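Local coordinates for protein Pcza361.24 (Amycolatopsis orientalis, PDB 3G2M) that probably transfers a methyl group from S-adenosyl-L-methionine to an amino nitrogen of a glycopeptide antibiotic during its biosynthesis, at residues G152-S157 with A174-H179; G184-S189 with R259-S264. All blocks are in the same frame, centred on the assembly; numbering follows the deposited sequence.

Contact 1 (G152-S157 with A174-H179); sequences GTVVIS and ASVREH
Val154 and Val176 make the tight part of this contact. Val154 is the residue of the strand segment 152-157 that turns its side chain to the helix segment 174-179. The two valines slide past each other in opposite directions, methyl alongside methyl. CG1 of Val154 lies 4.1 Å from CG1 of Val176 and 4.2 Å from its CG2. In Val154, CG1 stands anti to the backbone N (chi1 177°), which puts this branch over the helix valine. Its other branch, CG2, sits beside the backbone N and comes 4.4 Å from the carbonyl O of His179. Leu89 of the neighbouring strand and Phe186 of strand 184-191 also touch Val176, so the valine is buried in apolar surroundings.

No hydrogen bond crosses between the segments. His179 leads its ring away from the strand. Its ND1 donates to Ser175 O at 2.8 Å, nearly straight at 172°, with the oxygen in the ring plane. Its NE2 bonds to Leu147 N, so both ring nitrogens are engaged and the ring's rotation is fixed.

The outer side of the helix is looser. There Arg177 grips exposed Glu178 side-on: NE and NH2 both meet OE2, the former at 2.8 Å.

Just past the end of the strand comes Ser157, right before helix 158-161, a residue that binds S-adenosyl-L-methionine. Strand 151-156, helix 166-179 and the adjacent parallel strand 184-191 form a beta-alpha-beta crossover, the repeating unit of the Rossmann-like fold of class I methyltransferases.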
loop_
_atom_site.group_PDB
_atom_site.type_symbol
_atom_site.label_atom_id
_atom_site.label_comp_id
_atom_site.label_asym_id
_atom_site.label_seq_id
_atom_site.Cartn_x
_atom_site.Cartn_y
_atom_site.Cartn_z
ATOM N N GLY A 152 -15.247 -21.166 15.488
ATOM C CA GLY A 152 -13.985 -21.886 15.647
ATOM C C GLY A 152 -13.032 -21.631 14.492
ATOM O O GLY A 152 -11.826 -21.823 14.630
ATOM N N THR A 153 -13.585 -21.205 13.356
ATOM C CA THR A 153 -12.831 -20.943 12.127
ATOM C C THR A 153 -13.378 -19.699 11.430
ATOM O O THR A 153 -14.587 -19.571 11.235
ATOM C CB THR A 153 -12.921 -22.137 11.136
ATOM O OG1 THR A 153 -12.605 -23.357 11.816
ATOM C CG2 THR A 153 -11.954 -21.957 9.964
ATOM N N VAL A 154 -12.481 -18.781 11.073
ATOM C CA VAL A 154 -12.821 -17.621 10.254
ATOM C C VAL A 154 -11.872 -17.579 9.051
ATOM O O VAL A 154 -10.663 -17.698 9.211
ATOM C CB VAL A 154 -12.748 -16.286 11.058
ATOM C CG1 VAL A 154 -13.048 -15.085 10.147
ATOM C CG2 VAL A 154 -13.716 -16.298 12.242
ATOM N N VAL A 155 -12.425 -17.415 7.853
ATOM C CA VAL A 155 -11.625 -17.444 6.619
ATOM C C VAL A 155 -11.819 -16.193 5.755
ATOM O O VAL A 155 -12.899 -15.593 5.736
ATOM C CB VAL A 155 -11.865 -18.743 5.760
ATOM C CG1 VAL A 155 -11.505 -19.999 6.547
ATOM C CG2 VAL A 155 -13.288 -18.837 5.264
ATOM N N ILE A 156 -10.754 -15.797 5.056
ATOM C CA ILE A 156 -10.828 -14.702 4.093
ATOM C C ILE A 156 -9.918 -14.989 2.897
ATOM O O ILE A 156 -8.806 -15.497 3.056
ATOM C CB ILE A 156 -10.521 -13.312 4.751
ATOM C CG1 ILE A 156 -10.917 -12.157 3.820
ATOM C CG2 ILE A 156 -9.053 -13.195 5.201
ATOM C CD1 ILE A 156 -10.892 -10.795 4.496
ATOM N N SER A 157 -10.410 -14.668 1.707
ATOM C CA SER A 157 -9.680 -14.926 0.476
ATOM C C SER A 157 -8.800 -13.743 0.084
ATOM O O SER A 157 -9.116 -12.591 0.406
ATOM C CB SER A 157 -10.661 -15.265 -0.648
ATOM O OG SER A 157 -9.976 -15.745 -1.796
ATOM N N ALA A 174 -9.050 -6.785 14.156
ATOM C CA ALA A 174 -9.738 -6.635 15.449
ATOM C C ALA A 174 -11.113 -7.298 15.454
ATOM O O ALA A 174 -11.463 -7.991 16.410
ATOM C CB ALA A 174 -9.846 -5.160 15.832
ATOM N N SER A 175 -11.877 -7.099 14.382
ATOM C CA SER A 175 -13.187 -7.735 14.236
ATOM C C SER A 175 -13.077 -9.259 14.318
ATOM O O SER A 175 -13.819 -9.899 15.063
ATOM C CB SER A 175 -13.864 -7.311 12.930
ATOM O OG SER A 175 -14.195 -5.924 12.931
ATOM N N VAL A 176 -12.140 -9.831 13.563
ATOM C CA VAL A 176 -11.908 -11.281 13.588
ATOM C C VAL A 176 -11.601 -11.793 15.004
ATOM O O VAL A 176 -12.221 -12.767 15.450
ATOM C CB VAL A 176 -10.818 -11.724 12.577
ATOM C CG1 VAL A 176 -10.515 -13.219 12.729
ATOM C CG2 VAL A 176 -11.263 -11.430 11.150
ATOM N N ARG A 177 -10.670 -11.138 15.712
ATOM C CA ARG A 177 -10.379 -11.475 17.117
ATOM C C ARG A 177 -11.664 -11.609 17.939
ATOM O O ARG A 177 -11.852 -12.591 18.668
ATOM C CB ARG A 177 -9.464 -10.424 17.770
ATOM C CG ARG A 177 -9.204 -10.679 19.258
ATOM C CD ARG A 177 -8.657 -9.464 19.990
ATOM N NE ARG A 177 -9.631 -8.376 20.060
ATOM C CZ ARG A 177 -9.410 -7.138 19.629
ATOM N NH1 ARG A 177 -8.230 -6.805 19.107
ATOM N NH2 ARG A 177 -10.365 -6.224 19.734
ATOM N N GLU A 178 -12.559 -10.633 17.797
ATOM C CA GLU A 178 -13.790 -10.610 18.594
ATOM C C GLU A 178 -14.765 -11.737 18.246
ATOM O O GLU A 178 -15.701 -11.993 19.002
ATOM C CB GLU A 178 -14.486 -9.249 18.486
ATOM C CG GLU A 178 -13.691 -8.089 19.090
ATOM C CD GLU A 178 -13.388 -8.276 20.567
ATOM O OE1 GLU A 178 -14.268 -8.736 21.317
ATOM O OE2 GLU A 178 -12.261 -7.957 20.977
ATOM N N HIS A 179 -14.532 -12.414 17.121
ATOM C CA HIS A 179 -15.454 -13.446 16.623
ATOM C C HIS A 179 -14.888 -14.859 16.668
ATOM O O HIS A 179 -15.554 -15.812 16.264
ATOM C CB HIS A 179 -15.935 -13.105 15.205
ATOM C CG HIS A 179 -16.917 -11.980 15.163
ATOM N ND1 HIS A 179 -16.532 -10.659 15.178
ATOM C CD2 HIS A 179 -18.269 -11.978 15.125
ATOM C CE1 HIS A 179 -17.605 -9.890 15.144
ATOM N NE2 HIS A 179 -18.672 -10.666 15.107
#

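Contact 2 (G184-S189 with R259-S264); sequences GKFLLS and RELVRS
Phe186 and Leu188 project from one side of strand 184-191 onto Leu261 of helix 254-263. This is helix-on-sheet packing in the Rossmann-like methyltransferase fold. At the start of the segment, Lys185 joins the sheet instead: its backbone bonds to Gly152 and Val154, and its NZ makes a salt bridge with Glu288. Phe186 comes next. Its CG is anti to the backbone N (chi1 -177°), and the ring reaches out toward the helix. CE2 of Phe186 meets CD2 of Leu261 at 3.9 Å, and the methyl approaches the ring obliquely. One ring face is occupied by CG of Leu188, 3.8 Å above the plane and offset toward the rim. Leu187 packs on Phe75 and Thr79 of helix 69-79. Leu188 then returns to Leu261 and is the last strand residue to touch the helix segment.

On the helix, Glu260 has a salt bridge to Arg169 and a hydrogen bond to Tyr173, which tie it to helix 166-179. Leu261 divides its two methyls between the two strand residues: CD2 goes to the ring, while CD1 meets CD1 of Leu188 tip to tip at 3.8 Å.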
loop_
_atom_site.group_PDB
_atom_site.type_symbol
_atom_site.label_atom_id
_atom_site.label_comp_id
_atom_site.label_asym_id
_atom_site.label_seq_id
_atom_site.Cartn_x
_atom_site.Cartn_y
_atom_site.Cartn_z
ATOM N N GLY A 184 -9.866 -20.830 18.445
ATOM C CA GLY A 184 -10.320 -20.691 17.063
ATOM C C GLY A 184 -9.215 -20.198 16.141
ATOM O O GLY A 184 -8.277 -19.531 16.584
ATOM N N LYS A 185 -9.315 -20.529 14.858
ATOM C CA LYS A 185 -8.304 -20.083 13.900
ATOM C C LYS A 185 -8.805 -19.165 12.779
ATOM O O LYS A 185 -9.940 -19.285 12.295
ATOM C CB LYS A 185 -7.460 -21.248 13.356
ATOM C CG LYS A 185 -8.210 -22.393 12.695
ATOM C CD LYS A 185 -7.332 -23.669 12.671
ATOM C CE LYS A 185 -5.911 -23.390 12.150
ATOM N NZ LYS A 185 -5.000 -24.567 12.318
ATOM N N PHE A 186 -7.932 -18.231 12.411
ATOM C CA PHE A 186 -8.153 -17.288 11.327
ATOM C C PHE A 186 -7.290 -17.737 10.156
ATOM O O PHE A 186 -6.065 -17.772 10.260
ATOM C CB PHE A 186 -7.760 -15.875 11.792
ATOM C CG PHE A 186 -8.006 -14.788 10.773
ATOM C CD1 PHE A 186 -8.953 -14.940 9.754
ATOM C CD2 PHE A 186 -7.312 -13.578 10.866
ATOM C CE1 PHE A 186 -9.177 -13.925 8.830
ATOM C CE2 PHE A 186 -7.541 -12.548 9.948
ATOM C CZ PHE A 186 -8.464 -12.721 8.931
ATOM N N LEU A 187 -7.933 -18.107 9.054
ATOM C CA LEU A 187 -7.216 -18.580 7.871
ATOM C C LEU A 187 -7.330 -17.568 6.756
ATOM O O LEU A 187 -8.421 -17.080 6.466
ATOM C CB LEU A 187 -7.765 -19.926 7.380
ATOM C CG LEU A 187 -7.646 -21.240 8.166
ATOM C CD1 LEU A 187 -6.217 -21.692 8.312
ATOM C CD2 LEU A 187 -8.309 -21.188 9.521
ATOM N N LEU A 188 -6.199 -17.265 6.127
ATOM C CA LEU A 188 -6.170 -16.332 5.008
ATOM C C LEU A 188 -5.424 -16.937 3.823
ATOM O O LEU A 188 -4.413 -17.609 4.002
ATOM C CB LEU A 188 -5.479 -15.017 5.408
ATOM C CG LEU A 188 -5.759 -14.303 6.733
ATOM C CD1 LEU A 188 -4.865 -14.832 7.848
ATOM C CD2 LEU A 188 -5.512 -12.797 6.554
ATOM N N SER A 189 -5.934 -16.719 2.617
ATOM C CA SER A 189 -5.127 -16.928 1.423
ATOM C C SER A 189 -4.625 -15.572 0.957
ATOM O O SER A 189 -5.323 -14.565 1.111
ATOM C CB SER A 189 -5.913 -17.627 0.321
ATOM O OG SER A 189 -6.927 -16.793 -0.204
ATOM N N ARG A 259 3.197 -9.600 9.093
ATOM C CA ARG A 259 3.694 -8.560 10.025
ATOM C C ARG A 259 2.541 -7.782 10.674
ATOM O O ARG A 259 2.574 -7.476 11.873
ATOM C CB ARG A 259 4.669 -7.595 9.332
ATOM C CG ARG A 259 5.997 -8.236 8.905
ATOM C CD ARG A 259 7.008 -7.210 8.381
ATOM N NE ARG A 259 6.673 -6.660 7.063
ATOM C CZ ARG A 259 7.076 -7.173 5.898
ATOM N NH1 ARG A 259 7.834 -8.265 5.858
ATOM N NH2 ARG A 259 6.722 -6.581 4.763
ATOM N N GLU A 260 1.521 -7.472 9.873
ATOM C CA GLU A 260 0.345 -6.757 10.360
ATOM C C GLU A 260 -0.483 -7.596 11.338
ATOM O O GLU A 260 -0.962 -7.082 12.355
ATOM C CB GLU A 260 -0.531 -6.302 9.184
ATOM C CG GLU A 260 0.094 -5.215 8.316
ATOM C CD GLU A 260 -0.787 -4.819 7.141
ATOM O OE1 GLU A 260 -1.992 -5.153 7.156
ATOM O OE2 GLU A 260 -0.269 -4.170 6.205
ATOM N N LEU A 261 -0.660 -8.877 11.018
ATOM C CA LEU A 261 -1.361 -9.799 11.909
ATOM C C LEU A 261 -0.690 -9.863 13.284
ATOM O O LEU A 261 -1.362 -9.762 14.313
ATOM C CB LEU A 261 -1.453 -11.190 11.281
ATOM C CG LEU A 261 -2.474 -11.331 10.150
ATOM C CD1 LEU A 261 -2.193 -12.600 9.353
ATOM C CD2 LEU A 261 -3.890 -11.343 10.722
ATOM N N VAL A 262 0.631 -10.018 13.292
ATOM C CA VAL A 262 1.404 -10.016 14.539
ATOM C C VAL A 262 1.217 -8.701 15.307
ATOM O O VAL A 262 0.893 -8.711 16.501
ATOM C CB VAL A 262 2.909 -10.324 14.292
ATOM C CG1 VAL A 262 3.713 -10.228 15.589
ATOM C CG2 VAL A 262 3.074 -11.713 13.680
ATOM N N ARG A 263 1.389 -7.578 14.617
ATOM C CA ARG A 263 1.180 -6.270 15.233
ATOM C C ARG A 263 -0.204 -6.150 15.890
ATOM O O ARG A 263 -0.335 -5.530 16.942
ATOM C CB ARG A 263 1.386 -5.163 14.201
ATOM C CG ARG A 263 1.332 -3.748 14.752
ATOM C CD ARG A 263 1.860 -2.738 13.730
ATOM N NE ARG A 263 3.138 -3.170 13.158
ATOM C CZ ARG A 263 3.323 -3.519 11.886
ATOM N NH1 ARG A 263 2.317 -3.467 11.018
ATOM N NH2 ARG A 263 4.525 -3.913 11.475
ATOM N N SER A 264 -1.217 -6.762 15.275
ATOM C CA SER A 264 -2.593 -6.692 15.772
ATOM C C SER A 264 -2.882 -7.636 16.938
ATOM O O SER A 264 -3.970 -7.582 17.520
ATOM C CB SER A 264 -3.596 -6.953 14.642
ATOM O OG SER A 264 -3.669 -8.337 14.333
#

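After the earlier strands 86-89, 107-111 and 135-139 of the sheet, the chain reaches strand 151-156. It then passes through helix 166-179, which packs back on that strand in contact 1, closing a short, mostly helical loop of 16 residues. The chain next enters strand 184-191, parallel to 151-156 and its neighbour in the sheet. This opens contact 2, whose much longer loop of 69 residues includes strands 219-234 and 244-252 of the separate three-stranded sheet before helix 254-263 returns. The two loops follow in series and neither nests nor crosses. The centres of contacts 1 and 2 lie about 9 Å apart. Phe186 touches Val176, so both helices share one apolar layer on the same face of the sheet.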